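Local atomic coordinates of putative Type I topoisomerase (Deinococcus radiodurans, PDB entry 3M4A), a protein that probably relaxes DNA by transiently breaking and rejoining one strand without ATP, as a bacterial type IB topoisomerase, and is captured here bound to DNA. Residues K264-D269 and D296-G301; A247-A252 and K302-Y307; D53-P58 and Q65-D70. One frame throughout, in Å; residues are numbered along the deposited sequence.

Contact 1: K264-D269 and D296-G301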
ATOM      1  N   LYS A 264      -0.461  27.430   8.582  1.00 18.84           N
ATOM      2  CA  LYS A 264       0.311  27.205   7.367  1.00 19.29           C
ATOM      3  C   LYS A 264       1.781  26.867   7.657  1.00 18.55           C
ATOM      4  O   LYS A 264       2.408  26.131   6.895  1.00 18.28           O
ATOM      5  CB  LYS A 264       0.186  28.397   6.421  1.00 19.32           C
ATOM      6  CG  LYS A 264      -1.145  28.461   5.725  1.00 20.58           C
ATOM      7  CD  LYS A 264      -1.255  29.721   4.905  1.00 21.46           C
ATOM      8  CE  LYS A 264      -2.562  29.772   4.139  1.00 23.34           C
ATOM      9  NZ  LYS A 264      -2.783  31.125   3.537  1.00 24.35           N
ATOM     10  N   LYS A 265       2.320  27.390   8.756  1.00 18.28           N
ATOM     11  CA  LYS A 265       3.658  27.017   9.214  1.00 18.07           C
ATOM     12  C   LYS A 265       3.707  25.530   9.592  1.00 17.05           C
ATOM     13  O   LYS A 265       4.701  24.844   9.333  1.00 17.04           O
ATOM     14  CB  LYS A 265       4.066  27.851  10.433  1.00 18.31           C
ATOM     15  CG  LYS A 265       5.479  27.555  10.951  1.00 19.60           C
ATOM     16  CD  LYS A 265       5.639  27.766  12.457  1.00 21.38           C
ATOM     17  CE  LYS A 265       5.156  26.564  13.274  1.00 23.68           C
ATOM     18  NZ  LYS A 265       5.992  25.357  13.029  1.00 25.60           N
ATOM     19  N   VAL A 266       2.653  25.049  10.238  1.00 15.95           N
ATOM     20  CA  VAL A 266       2.590  23.633  10.625  1.00 15.01           C
ATOM     21  C   VAL A 266       2.548  22.760   9.366  1.00 14.16           C
ATOM     22  O   VAL A 266       3.193  21.699   9.303  1.00 13.19           O
ATOM     23  CB  VAL A 266       1.374  23.311  11.535  1.00 14.64           C
ATOM     24  CG1 VAL A 266       1.357  21.811  11.914  1.00 14.16           C
ATOM     25  CG2 VAL A 266       1.378  24.184  12.801  1.00 15.54           C
ATOM     26  N   LEU A 267       1.801  23.207   8.364  1.00 13.72           N
ATOM     27  CA  LEU A 267       1.732  22.488   7.091  1.00 13.61           C
ATOM     28  C   LEU A 267       3.111  22.370   6.441  1.00 13.43           C
ATOM     29  O   LEU A 267       3.438  21.327   5.886  1.00 13.21           O
ATOM     30  CB  LEU A 267       0.740  23.149   6.135  1.00 13.58           C
ATOM     31  CG  LEU A 267      -0.736  23.105   6.536  1.00 12.91           C
ATOM     32  CD1 LEU A 267      -1.579  23.727   5.436  1.00 14.88           C
ATOM     33  CD2 LEU A 267      -1.202  21.672   6.829  1.00 11.33           C
ATOM     34  N   VAL A 268       3.919  23.430   6.507  1.00 13.25           N
ATOM     35  CA  VAL A 268       5.303  23.368   5.994  1.00 13.63           C
ATOM     36  C   VAL A 268       6.097  22.273   6.705  1.00 13.38           C
ATOM     37  O   VAL A 268       6.729  21.445   6.045  1.00 13.60           O
ATOM     38  CB  VAL A 268       6.036  24.738   6.131  1.00 13.88           C
ATOM     39  CG1 VAL A 268       7.537  24.600   5.840  1.00 14.51           C
ATOM     40  CG2 VAL A 268       5.398  25.755   5.209  1.00 14.74           C
ATOM     41  N   ASP A 269       6.043  22.245   8.033  1.00 13.17           N
ATOM     42  CA  ASP A 269       6.740  21.224   8.820  1.00 13.16           C
ATOM     43  C   ASP A 269       6.257  19.814   8.472  1.00 12.69           C
ATOM     44  O   ASP A 269       7.054  18.877   8.389  1.00 12.44           O
ATOM     45  CB  ASP A 269       6.534  21.446  10.316  1.00 14.04           C
ATOM     46  CG  ASP A 269       7.302  22.642  10.851  1.00 16.45           C
ATOM     47  OD1 ASP A 269       8.309  23.055  10.231  1.00 20.01           O
ATOM     48  OD2 ASP A 269       6.906  23.144  11.918  1.00 20.67           O
ATOM     49  N   ASP A 296      -6.789  21.134   3.725  1.00  9.05           N
ATOM     50  CA  ASP A 296      -8.049  21.907   3.796  1.00  9.20           C
ATOM     51  C   ASP A 296      -8.734  21.733   5.148  1.00  9.41           C
ATOM     52  O   ASP A 296      -9.080  22.707   5.829  1.00  9.54           O
ATOM     53  CB  ASP A 296      -9.039  21.494   2.705  1.00  9.35           C
ATOM     54  CG  ASP A 296      -8.608  21.899   1.307  1.00  9.14           C
ATOM     55  OD1 ASP A 296      -7.763  22.813   1.143  1.00 11.34           O
ATOM     56  OD2 ASP A 296      -9.129  21.275   0.369  1.00 12.39           O
ATOM     57  N   ARG A 297      -8.910  20.483   5.575  1.00  8.72           N
ATOM     58  CA  ARG A 297      -9.549  20.249   6.858  1.00  8.76           C
ATOM     59  C   ARG A 297      -8.758  20.852   8.012  1.00  8.81           C
ATOM     60  O   ARG A 297      -9.329  21.489   8.907  1.00  9.03           O
ATOM     61  CB  ARG A 297      -9.816  18.755   7.070  1.00  8.66           C
ATOM     62  CG  ARG A 297     -10.760  18.155   6.061  1.00  8.08           C
ATOM     63  CD  ARG A 297     -12.189  18.718   6.087  1.00  8.90           C
ATOM     64  NE  ARG A 297     -12.925  18.052   5.028  1.00  8.61           N
ATOM     65  CZ  ARG A 297     -12.929  18.428   3.748  1.00  8.07           C
ATOM     66  NH1 ARG A 297     -12.271  19.520   3.364  1.00 10.38           N
ATOM     67  NH2 ARG A 297     -13.589  17.726   2.843  1.00  9.81           N
ATOM     68  N   TYR A 298      -7.436  20.689   7.989  1.00  8.95           N
ATOM     69  CA  TYR A 298      -6.591  21.261   9.029  1.00  9.55           C
ATOM     70  C   TYR A 298      -6.772  22.774   9.131  1.00 10.15           C
ATOM     71  O   TYR A 298      -6.885  23.322  10.223  1.00  9.92           O
ATOM     72  CB  TYR A 298      -5.121  20.919   8.771  1.00  9.10           C
ATOM     73  CG  TYR A 298      -4.215  21.413   9.864  1.00  9.32           C
ATOM     74  CD1 TYR A 298      -4.213  20.803  11.118  1.00  7.18           C
ATOM     75  CD2 TYR A 298      -3.381  22.517   9.663  1.00  9.00           C
ATOM     76  CE1 TYR A 298      -3.394  21.260  12.132  1.00  8.87           C
ATOM     77  CE2 TYR A 298      -2.551  22.980  10.667  1.00  8.89           C
ATOM     78  CZ  TYR A 298      -2.558  22.357  11.899  1.00  8.98           C
ATOM     79  OH  TYR A 298      -1.745  22.816  12.913  1.00 10.76           O
ATOM     80  N   LEU A 299      -6.813  23.436   7.987  1.00 11.62           N
ATOM     81  CA  LEU A 299      -6.978  24.893   7.932  1.00 12.64           C
ATOM     82  C   LEU A 299      -8.344  25.368   8.444  1.00 13.66           C
ATOM     83  O   LEU A 299      -8.480  26.518   8.884  1.00 14.54           O
ATOM     84  CB  LEU A 299      -6.725  25.400   6.509  1.00 12.99           C
ATOM     85  CG  LEU A 299      -5.248  25.336   6.111  1.00 13.55           C
ATOM     86  CD1 LEU A 299      -5.061  25.619   4.632  1.00 14.79           C
ATOM     87  CD2 LEU A 299      -4.419  26.279   6.944  1.00 16.09           C
ATOM     88  N   ASP A 300      -9.326  24.476   8.417  1.00 14.16           N
ATOM     89  CA  ASP A 300     -10.644  24.710   9.003  1.00 14.36           C
ATOM     90  C   ASP A 300     -10.767  24.159  10.434  1.00 14.37           C
ATOM     91  O   ASP A 300     -11.875  24.093  10.979  1.00 15.12           O
ATOM     92  CB  ASP A 300     -11.722  24.091   8.101  1.00 14.90           C
ATOM     93  CG  ASP A 300     -11.988  24.920   6.843  1.00 16.36           C
ATOM     94  OD1 ASP A 300     -11.583  26.095   6.800  1.00 20.44           O
ATOM     95  OD2 ASP A 300     -12.603  24.390   5.906  1.00 19.59           O
ATOM     96  N   GLY A 301      -9.644  23.740  11.028  1.00 13.52           N
ATOM     97  CA  GLY A 301      -9.590  23.300  12.425  1.00 13.17           C
ATOM     98  C   GLY A 301     -10.062  21.874  12.675  1.00 12.67           C
ATOM     99  O   GLY A 301     -10.474  21.535  13.792  1.00 12.83           O
TER
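With CG anti to its backbone N (chi1 -176°), Tyr-298 carries its ring from helix 292-299 onto Val-266 and Leu-267 of helix 260-278. The tyrosine and Leu-267 run antiparallel to one another, side by side, and Leu-267 CD2 comes to 3.7 Å from Tyr-298 CD2, oblique to the ring. Farther out on the same ring, Val-266 crosses the tyrosine at about a right angle; its CG1 lies 3.4 Å from Tyr-298 OH and 4.0 Å from Tyr-298 CZ. The other branch of Leu-267 serves a second partner, CD1 meeting Leu-299 CD1 at 4.0 Å. At the solvent-exposed margin, the aliphatic part of Lys-264 completes the patch, its CG 4.1 Å from Leu-299 CD2. Gly-301, at positive phi, is the C-prime residue of a Schellman motif that ends helix 292-299 just beyond these side chains. Leu-251 of helix 235-254 packs on Val-266, Leu-267 and Tyr-298 alike, so three helices share this small core. The contact itself is apolar: the phenol oxygen rests against the valine methyls, and its polarity is met by a hydrogen bond with Gly-255 O, which ties the ring to the loop between the other two helices.

Contact 2: A247-A252 and K302-Y307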
ATOM      1  N   ALA A 247       0.817  12.368   6.981  1.00  4.50           N
ATOM      2  CA  ALA A 247       0.503  13.789   7.093  1.00  5.10           C
ATOM      3  C   ALA A 247      -0.693  14.030   8.018  1.00  4.74           C
ATOM      4  O   ALA A 247      -0.646  14.889   8.907  1.00  4.88           O
ATOM      5  CB  ALA A 247       0.260  14.391   5.717  1.00  5.38           C
ATOM      6  N   ALA A 248      -1.753  13.258   7.833  1.00  4.51           N
ATOM      7  CA  ALA A 248      -2.957  13.442   8.642  1.00  5.09           C
ATOM      8  C   ALA A 248      -2.697  13.143  10.127  1.00  5.04           C
ATOM      9  O   ALA A 248      -3.168  13.857  11.018  1.00  5.24           O
ATOM     10  CB  ALA A 248      -4.088  12.568   8.096  1.00  3.98           C
ATOM     11  N   GLU A 249      -1.937  12.086  10.389  1.00  5.08           N
ATOM     12  CA  GLU A 249      -1.542  11.725  11.764  1.00  6.43           C
ATOM     13  C   GLU A 249      -0.707  12.806  12.399  1.00  6.14           C
ATOM     14  O   GLU A 249      -0.943  13.202  13.546  1.00  6.63           O
ATOM     15  CB  GLU A 249      -0.731  10.434  11.741  1.00  6.27           C
ATOM     16  CG  GLU A 249      -1.544   9.208  11.492  1.00  5.91           C
ATOM     17  CD  GLU A 249      -0.708   7.940  11.352  1.00  8.87           C
ATOM     18  OE1 GLU A 249       0.484   8.011  10.943  1.00 13.31           O
ATOM     19  OE2 GLU A 249      -1.253   6.872  11.649  1.00 11.98           O
ATOM     20  N   TYR A 250       0.269  13.284  11.636  1.00  6.85           N
ATOM     21  CA  TYR A 250       1.136  14.367  12.073  1.00  6.99           C
ATOM     22  C   TYR A 250       0.311  15.584  12.456  1.00  7.06           C
ATOM     23  O   TYR A 250       0.465  16.107  13.532  1.00  6.64           O
ATOM     24  CB  TYR A 250       2.126  14.714  10.979  1.00  8.41           C
ATOM     25  CG  TYR A 250       3.197  15.709  11.346  1.00  8.59           C
ATOM     26  CD1 TYR A 250       4.395  15.289  11.936  1.00 11.04           C
ATOM     27  CD2 TYR A 250       3.037  17.049  11.067  1.00 10.96           C
ATOM     28  CE1 TYR A 250       5.395  16.189  12.250  1.00 12.40           C
ATOM     29  CE2 TYR A 250       4.047  17.969  11.373  1.00 10.45           C
ATOM     30  CZ  TYR A 250       5.220  17.517  11.972  1.00 10.79           C
ATOM     31  OH  TYR A 250       6.224  18.425  12.274  1.00 13.11           O
ATOM     32  N   LEU A 251      -0.577  16.028  11.577  1.00  7.13           N
ATOM     33  CA  LEU A 251      -1.372  17.213  11.879  1.00  7.62           C
ATOM     34  C   LEU A 251      -2.279  17.017  13.107  1.00  7.49           C
ATOM     35  O   LEU A 251      -2.429  17.918  13.947  1.00  7.33           O
ATOM     36  CB  LEU A 251      -2.169  17.630  10.639  1.00  7.07           C
ATOM     37  CG  LEU A 251      -1.325  18.111   9.449  1.00  8.48           C
ATOM     38  CD1 LEU A 251      -2.159  18.276   8.182  1.00 10.15           C
ATOM     39  CD2 LEU A 251      -0.590  19.419   9.794  1.00  8.18           C
ATOM     40  N   ALA A 252      -2.876  15.835  13.239  1.00  7.43           N
ATOM     41  CA  ALA A 252      -3.742  15.541  14.386  1.00  7.86           C
ATOM     42  C   ALA A 252      -2.940  15.611  15.686  1.00  7.98           C
ATOM     43  O   ALA A 252      -3.408  16.126  16.718  1.00  8.97           O
ATOM     44  CB  ALA A 252      -4.385  14.174  14.225  1.00  7.76           C
ATOM     45  N   LYS A 302      -9.989  21.031  11.646  1.00 12.37           N
ATOM     46  CA  LYS A 302     -10.456  19.655  11.751  1.00 11.99           C
ATOM     47  C   LYS A 302      -9.320  18.684  11.458  1.00 11.04           C
ATOM     48  O   LYS A 302      -8.560  18.887  10.520  1.00  9.71           O
ATOM     49  CB  LYS A 302     -11.611  19.413  10.793  1.00 12.81           C
ATOM     50  CG  LYS A 302     -12.851  20.275  11.112  1.00 13.21           C
ATOM     51  CD  LYS A 302     -13.894  20.166  10.023  1.00 14.46           C
ATOM     52  CE  LYS A 302     -15.193  20.878  10.422  1.00 16.65           C
ATOM     53  NZ  LYS A 302     -15.732  21.638   9.274  1.00 19.53           N
ATOM     54  N   VAL A 303      -9.232  17.632  12.260  1.00  9.57           N
ATOM     55  CA  VAL A 303      -8.147  16.638  12.135  1.00  9.83           C
ATOM     56  C   VAL A 303      -8.748  15.238  12.222  1.00  9.17           C
ATOM     57  O   VAL A 303      -9.977  15.088  12.364  1.00  8.23           O
ATOM     58  CB  VAL A 303      -7.076  16.840  13.217  1.00  9.19           C
ATOM     59  CG1 VAL A 303      -6.340  18.177  12.981  1.00  9.57           C
ATOM     60  CG2 VAL A 303      -7.688  16.802  14.620  1.00  9.00           C
ATOM     61  N   LEU A 304      -7.914  14.199  12.130  1.00  8.94           N
ATOM     62  CA  LEU A 304      -8.437  12.818  12.122  1.00  9.70           C
ATOM     63  C   LEU A 304      -9.399  12.540  13.284  1.00  9.51           C
ATOM     64  O   LEU A 304     -10.414  11.888  13.092  1.00  9.09           O
ATOM     65  CB  LEU A 304      -7.296  11.801  12.185  1.00  9.52           C
ATOM     66  CG  LEU A 304      -6.433  11.675  10.936  1.00  9.49           C
ATOM     67  CD1 LEU A 304      -5.281  10.684  11.200  1.00  7.54           C
ATOM     68  CD2 LEU A 304      -7.266  11.256   9.721  1.00 10.66           C
ATOM     69  N   ASP A 305      -9.069  13.059  14.469  1.00 10.92           N
ATOM     70  CA  ASP A 305      -9.899  12.887  15.677  1.00 11.77           C
ATOM     71  C   ASP A 305     -11.378  13.224  15.439  1.00 11.92           C
ATOM     72  O   ASP A 305     -12.266  12.635  16.053  1.00 13.06           O
ATOM     73  CB  ASP A 305      -9.445  13.812  16.815  1.00 12.31           C
ATOM     74  CG  ASP A 305      -7.937  13.843  17.034  1.00 15.75           C
ATOM     75  OD1 ASP A 305      -7.190  13.086  16.387  1.00 18.20           O
ATOM     76  OD2 ASP A 305      -7.506  14.669  17.883  1.00 22.48           O
ATOM     77  N   ASP A 306     -11.632  14.204  14.578  1.00 11.62           N
ATOM     78  CA  ASP A 306     -12.993  14.680  14.304  1.00 12.22           C
ATOM     79  C   ASP A 306     -13.794  13.765  13.381  1.00 12.07           C
ATOM     80  O   ASP A 306     -15.014  13.956  13.201  1.00 11.87           O
ATOM     81  CB  ASP A 306     -12.935  16.090  13.710  1.00 12.42           C
ATOM     82  CG  ASP A 306     -12.309  17.090  14.656  1.00 13.99           C
ATOM     83  OD1 ASP A 306     -12.881  17.320  15.748  1.00 17.48           O
ATOM     84  OD2 ASP A 306     -11.248  17.651  14.327  1.00 12.71           O
ATOM     85  N   TYR A 307     -13.130  12.776  12.784  1.00 11.51           N
ATOM     86  CA  TYR A 307     -13.767  11.866  11.832  1.00 12.28           C
ATOM     87  C   TYR A 307     -13.822  10.418  12.321  1.00 12.01           C
ATOM     88  O   TYR A 307     -13.940   9.489  11.518  1.00 11.12           O
ATOM     89  CB  TYR A 307     -13.077  11.952  10.471  1.00 12.29           C
ATOM     90  CG  TYR A 307     -13.310  13.292   9.825  1.00 12.68           C
ATOM     91  CD1 TYR A 307     -14.485  13.547   9.118  1.00 13.23           C
ATOM     92  CD2 TYR A 307     -12.382  14.311   9.946  1.00 12.70           C
ATOM     93  CE1 TYR A 307     -14.720  14.774   8.545  1.00 12.88           C
ATOM     94  CE2 TYR A 307     -12.616  15.565   9.367  1.00 13.05           C
ATOM     95  CZ  TYR A 307     -13.784  15.783   8.681  1.00 13.78           C
ATOM     96  OH  TYR A 307     -14.012  17.012   8.101  1.00 14.80           O
TER
HETATM   97  O   HOH W   1      -5.527  15.229  10.581  1.00  6.12           O
HETATM   98  O   HOH W   2      -5.739  17.121  17.799  1.00 18.45           O
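Leu-304 and Ala-252 carry most of this contact between the C-terminal part of helix 235-254 and the loop after helix 292-299. Leu-304 lies against the helix backbone: its CD1 is 3.7 Å from Glu-249 N, and its CG, held beside its own backbone N (chi1 -71°), meets Ala-248 CB at 3.8 Å. One turn on, Ala-252 CB faces Val-303 CB at 3.9 Å, and Asp-305 OD1 also approaches that methyl. The small alanine side chains let the loop come close, with CA atoms of Ala-252 and Val-303 5.1 Å apart. Two waters bridge the segments, one donating to Ala-248 O and accepting from Leu-304 N, 3.0 Å away, the other donating to Ala-252 O and to the carboxylate oxygen Asp-305 OD2. Behind this shell, Asp-306 OD2 takes the N-H of Val-303 on its anti lone pair, at 2.9 Å and 168°, fixing the start of the short 3-10 turn 304-306. Farther out, Ala-327 and Leu-328 of helix 323-337 pack on Leu-304, and Ser-324 OG is hydrogen-bonded to Glu-249 OE2. The chemistry is divided: aliphatic carbons make the direct contact, partly against the helix backbone, whereas helix carbonyls reach the loop through water.

Contact 3: D53-P58 and Q65-D70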
ATOM      1  N   ASP A  53     -14.031 -19.736 -16.308  1.00 45.03           N
ATOM      2  CA  ASP A  53     -14.588 -19.301 -15.022  1.00 44.82           C
ATOM      3  C   ASP A  53     -14.504 -17.776 -14.872  1.00 44.58           C
ATOM      4  O   ASP A  53     -13.845 -17.251 -13.969  1.00 44.71           O
ATOM      5  CB  ASP A  53     -13.897 -20.030 -13.859  1.00 45.09           C
ATOM      6  CG  ASP A  53     -14.783 -20.138 -12.612  1.00 45.54           C
ATOM      7  OD1 ASP A  53     -15.983 -19.782 -12.676  1.00 46.85           O
ATOM      8  OD2 ASP A  53     -14.273 -20.594 -11.562  1.00 46.50           O
ATOM      9  N   VAL A  54     -15.170 -17.080 -15.788  1.00 44.16           N
ATOM     10  CA  VAL A  54     -15.178 -15.623 -15.808  1.00 43.90           C
ATOM     11  C   VAL A  54     -16.207 -15.084 -14.810  1.00 43.61           C
ATOM     12  O   VAL A  54     -17.334 -15.574 -14.743  1.00 43.18           O
ATOM     13  CB  VAL A  54     -15.478 -15.082 -17.229  1.00 43.89           C
ATOM     14  CG1 VAL A  54     -15.664 -13.565 -17.214  1.00 43.80           C
ATOM     15  CG2 VAL A  54     -14.364 -15.475 -18.198  1.00 43.82           C
ATOM     16  N   TYR A  55     -15.788 -14.094 -14.021  1.00 43.35           N
ATOM     17  CA  TYR A  55     -16.671 -13.368 -13.102  1.00 43.19           C
ATOM     18  C   TYR A  55     -16.737 -11.908 -13.543  1.00 42.97           C
ATOM     19  O   TYR A  55     -15.751 -11.349 -14.028  1.00 42.75           O
ATOM     20  CB  TYR A  55     -16.152 -13.442 -11.668  1.00 43.30           C
ATOM     21  CG  TYR A  55     -16.357 -14.778 -10.982  1.00 43.50           C
ATOM     22  CD1 TYR A  55     -15.610 -15.896 -11.352  1.00 43.39           C
ATOM     23  CD2 TYR A  55     -17.278 -14.918  -9.944  1.00 43.51           C
ATOM     24  CE1 TYR A  55     -15.785 -17.118 -10.716  1.00 43.20           C
ATOM     25  CE2 TYR A  55     -17.461 -16.136  -9.303  1.00 43.38           C
ATOM     26  CZ  TYR A  55     -16.712 -17.234  -9.694  1.00 43.54           C
ATOM     27  OH  TYR A  55     -16.888 -18.444  -9.058  1.00 43.68           O
ATOM     28  N   VAL A  56     -17.905 -11.298 -13.369  1.00 42.67           N
ATOM     29  CA  VAL A  56     -18.137  -9.929 -13.815  1.00 42.50           C
ATOM     30  C   VAL A  56     -18.807  -9.126 -12.699  1.00 42.25           C
ATOM     31  O   VAL A  56     -19.604  -9.663 -11.926  1.00 42.03           O
ATOM     32  CB  VAL A  56     -19.018  -9.902 -15.085  1.00 42.59           C
ATOM     33  CG1 VAL A  56     -19.177  -8.481 -15.603  1.00 42.64           C
ATOM     34  CG2 VAL A  56     -18.418 -10.797 -16.165  1.00 42.56           C
ATOM     35  N   SER A  57     -18.456  -7.844 -12.612  1.00 42.05           N
ATOM     36  CA  SER A  57     -19.068  -6.951 -11.638  1.00 41.74           C
ATOM     37  C   SER A  57     -20.531  -6.726 -12.008  1.00 41.58           C
ATOM     38  O   SER A  57     -20.826  -6.386 -13.157  1.00 41.42           O
ATOM     39  CB  SER A  57     -18.343  -5.604 -11.603  1.00 41.84           C
ATOM     40  OG  SER A  57     -19.067  -4.664 -10.824  1.00 41.37           O
ATOM     41  N   PRO A  58     -21.450  -6.895 -11.039  1.00 41.34           N
ATOM     42  CA  PRO A  58     -22.860  -6.582 -11.275  1.00 41.12           C
ATOM     43  C   PRO A  58     -23.158  -5.086 -11.105  1.00 40.99           C
ATOM     44  O   PRO A  58     -24.274  -4.717 -10.741  1.00 41.14           O
ATOM     45  CB  PRO A  58     -23.575  -7.412 -10.203  1.00 41.27           C
ATOM     46  CG  PRO A  58     -22.603  -7.480  -9.075  1.00 41.34           C
ATOM     47  CD  PRO A  58     -21.220  -7.399  -9.672  1.00 41.34           C
ATOM     48  N   GLN A  65     -13.769  -4.800 -13.014  1.00 31.97           N
ATOM     49  CA  GLN A  65     -14.984  -5.052 -13.798  1.00 32.33           C
ATOM     50  C   GLN A  65     -15.166  -6.520 -14.187  1.00 32.54           C
ATOM     51  O   GLN A  65     -16.299  -6.990 -14.280  1.00 32.80           O
ATOM     52  CB  GLN A  65     -15.006  -4.151 -15.036  1.00 32.33           C
ATOM     53  CG  GLN A  65     -15.417  -2.719 -14.713  1.00 32.58           C
ATOM     54  CD  GLN A  65     -16.910  -2.595 -14.485  1.00 32.49           C
ATOM     55  OE1 GLN A  65     -17.699  -2.879 -15.382  1.00 32.50           O
ATOM     56  NE2 GLN A  65     -17.305  -2.176 -13.286  1.00 32.00           N
ATOM     57  N   ALA A  66     -14.065  -7.238 -14.412  1.00 32.70           N
ATOM     58  CA  ALA A  66     -14.135  -8.682 -14.666  1.00 32.75           C
ATOM     59  C   ALA A  66     -12.809  -9.403 -14.409  1.00 32.84           C
ATOM     60  O   ALA A  66     -11.734  -8.808 -14.549  1.00 31.99           O
ATOM     61  CB  ALA A  66     -14.602  -8.946 -16.094  1.00 32.81           C
ATOM     62  N   PHE A  67     -12.905 -10.687 -14.048  1.00 32.96           N
ATOM     63  CA  PHE A  67     -11.728 -11.549 -13.881  1.00 33.42           C
ATOM     64  C   PHE A  67     -12.007 -13.025 -14.233  1.00 33.90           C
ATOM     65  O   PHE A  67     -13.095 -13.543 -13.980  1.00 33.99           O
ATOM     66  CB  PHE A  67     -11.146 -11.423 -12.461  1.00 33.16           C
ATOM     67  CG  PHE A  67     -12.020 -11.997 -11.370  1.00 32.65           C
ATOM     68  CD1 PHE A  67     -11.948 -13.346 -11.032  1.00 32.40           C
ATOM     69  CD2 PHE A  67     -12.891 -11.185 -10.661  1.00 32.42           C
ATOM     70  CE1 PHE A  67     -12.747 -13.874 -10.024  1.00 32.62           C
ATOM     71  CE2 PHE A  67     -13.685 -11.706  -9.648  1.00 32.40           C
ATOM     72  CZ  PHE A  67     -13.611 -13.050  -9.329  1.00 32.62           C
ATOM     73  N   GLY A  68     -11.003 -13.687 -14.806  1.00 34.48           N
ATOM     74  CA  GLY A  68     -11.093 -15.106 -15.154  1.00 34.86           C
ATOM     75  C   GLY A  68      -9.716 -15.732 -15.316  1.00 35.40           C
ATOM     76  O   GLY A  68      -8.717 -15.160 -14.875  1.00 35.25           O
ATOM     77  N   ARG A  69      -9.667 -16.901 -15.959  1.00 35.92           N
ATOM     78  CA  ARG A  69      -8.414 -17.643 -16.130  1.00 36.44           C
ATOM     79  C   ARG A  69      -8.188 -18.085 -17.575  1.00 36.58           C
ATOM     80  O   ARG A  69      -9.105 -18.575 -18.237  1.00 36.31           O
ATOM     81  CB  ARG A  69      -8.392 -18.866 -15.209  1.00 36.64           C
ATOM     82  CG  ARG A  69      -8.196 -18.521 -13.745  1.00 37.02           C
ATOM     83  CD  ARG A  69      -8.433 -19.725 -12.848  1.00 37.32           C
ATOM     84  NE  ARG A  69      -8.601 -19.336 -11.447  1.00 38.03           N
ATOM     85  CZ  ARG A  69      -7.610 -19.008 -10.616  1.00 38.47           C
ATOM     86  NH1 ARG A  69      -6.341 -19.008 -11.023  1.00 39.04           N
ATOM     87  NH2 ARG A  69      -7.891 -18.672  -9.362  1.00 38.48           N
ATOM     88  N   ASP A  70      -6.955 -17.905 -18.049  1.00 36.88           N
ATOM     89  CA  ASP A  70      -6.552 -18.397 -19.361  1.00 37.20           C
ATOM     90  C   ASP A  70      -6.190 -19.886 -19.269  1.00 37.51           C
ATOM     91  O   ASP A  70      -6.242 -20.475 -18.187  1.00 37.60           O
ATOM     92  CB  ASP A  70      -5.394 -17.561 -19.939  1.00 37.35           C
ATOM     93  CG  ASP A  70      -4.104 -17.653 -19.119  1.00 37.51           C
ATOM     94  OD1 ASP A  70      -3.930 -18.596 -18.324  1.00 37.47           O
ATOM     95  OD2 ASP A  70      -3.248 -16.759 -19.283  1.00 38.47           O
TER
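Asp-53, where the chain turns a corner, brings its carbonyl oxygen 3.7 Å from Gly-68 CA, at the far end of an antiparallel hairpin pairing. Val-54 follows with its CA directed at Phe-67 O in a CA-H...O contact, opposite Gly-68. Tyr-55 then forms a hydrogen-bonded pair with Phe-67: Tyr-55 N donates to Phe-67 O over 2.7 Å, nearly straight at 173°, and Phe-67 N returns a bond of 2.9 Å to Tyr-55 O. On the face shared by these two residues, Phe-67 places CG between its backbone N and carbonyl carbon (chi1 69°), on the side where its ring meets Tyr-55 CB. The two rings are almost parallel, at 3°, but offset, with centroids at 5.1 Å, and little of one lies over the other. Over one face of the phenylalanine lies Tyr-55 CB, a CH-pi contact 3.7 Å from the ring centroid. Val-56, in the non-hydrogen-bonded pair, sets CG2 4.2 Å from Ala-66 CB on the other face. Ser-57 N closes the series by donating to Gln-65 O from above the carbonyl plane, while its OG bonds to Asn-62 and Asp-59 in the connecting turn. Strand 54-56 is an outer strand of a three-stranded sheet; strand 75-79 pairs with the other edge of 64-69, and there Gln-65 and Ala-66 both face Arg-78 in a classic beta bulge. Helix 4-8 packs on Phe-67, and helix 41-45 on Val-56 and Gln-65.

Along the chain contact 3 closes first, and contact 1 is then nested inside the loop closed by contact 2. Contacts 1 and 2 lie side by side, centres 10 Å apart, in a part of the fold built from helices and their connections. Helices 235-254 and 260-278 follow each other, and the chain leaving helix 292-299 passes through Asp-300 and Gly-301 into the loop of contact 2, where Arg-297 CD packs 3.2 Å from Tyr-307 OH. Contact 3 belongs to the N-terminal sheet, centred 44 Å from contact 1 across the chain's centre. Contacts 1 and 2 are thus structural packing, about 28 and 16 Å from the DNA at the nearest atoms, whereas the sheet of contact 3 comes within about 11 Å.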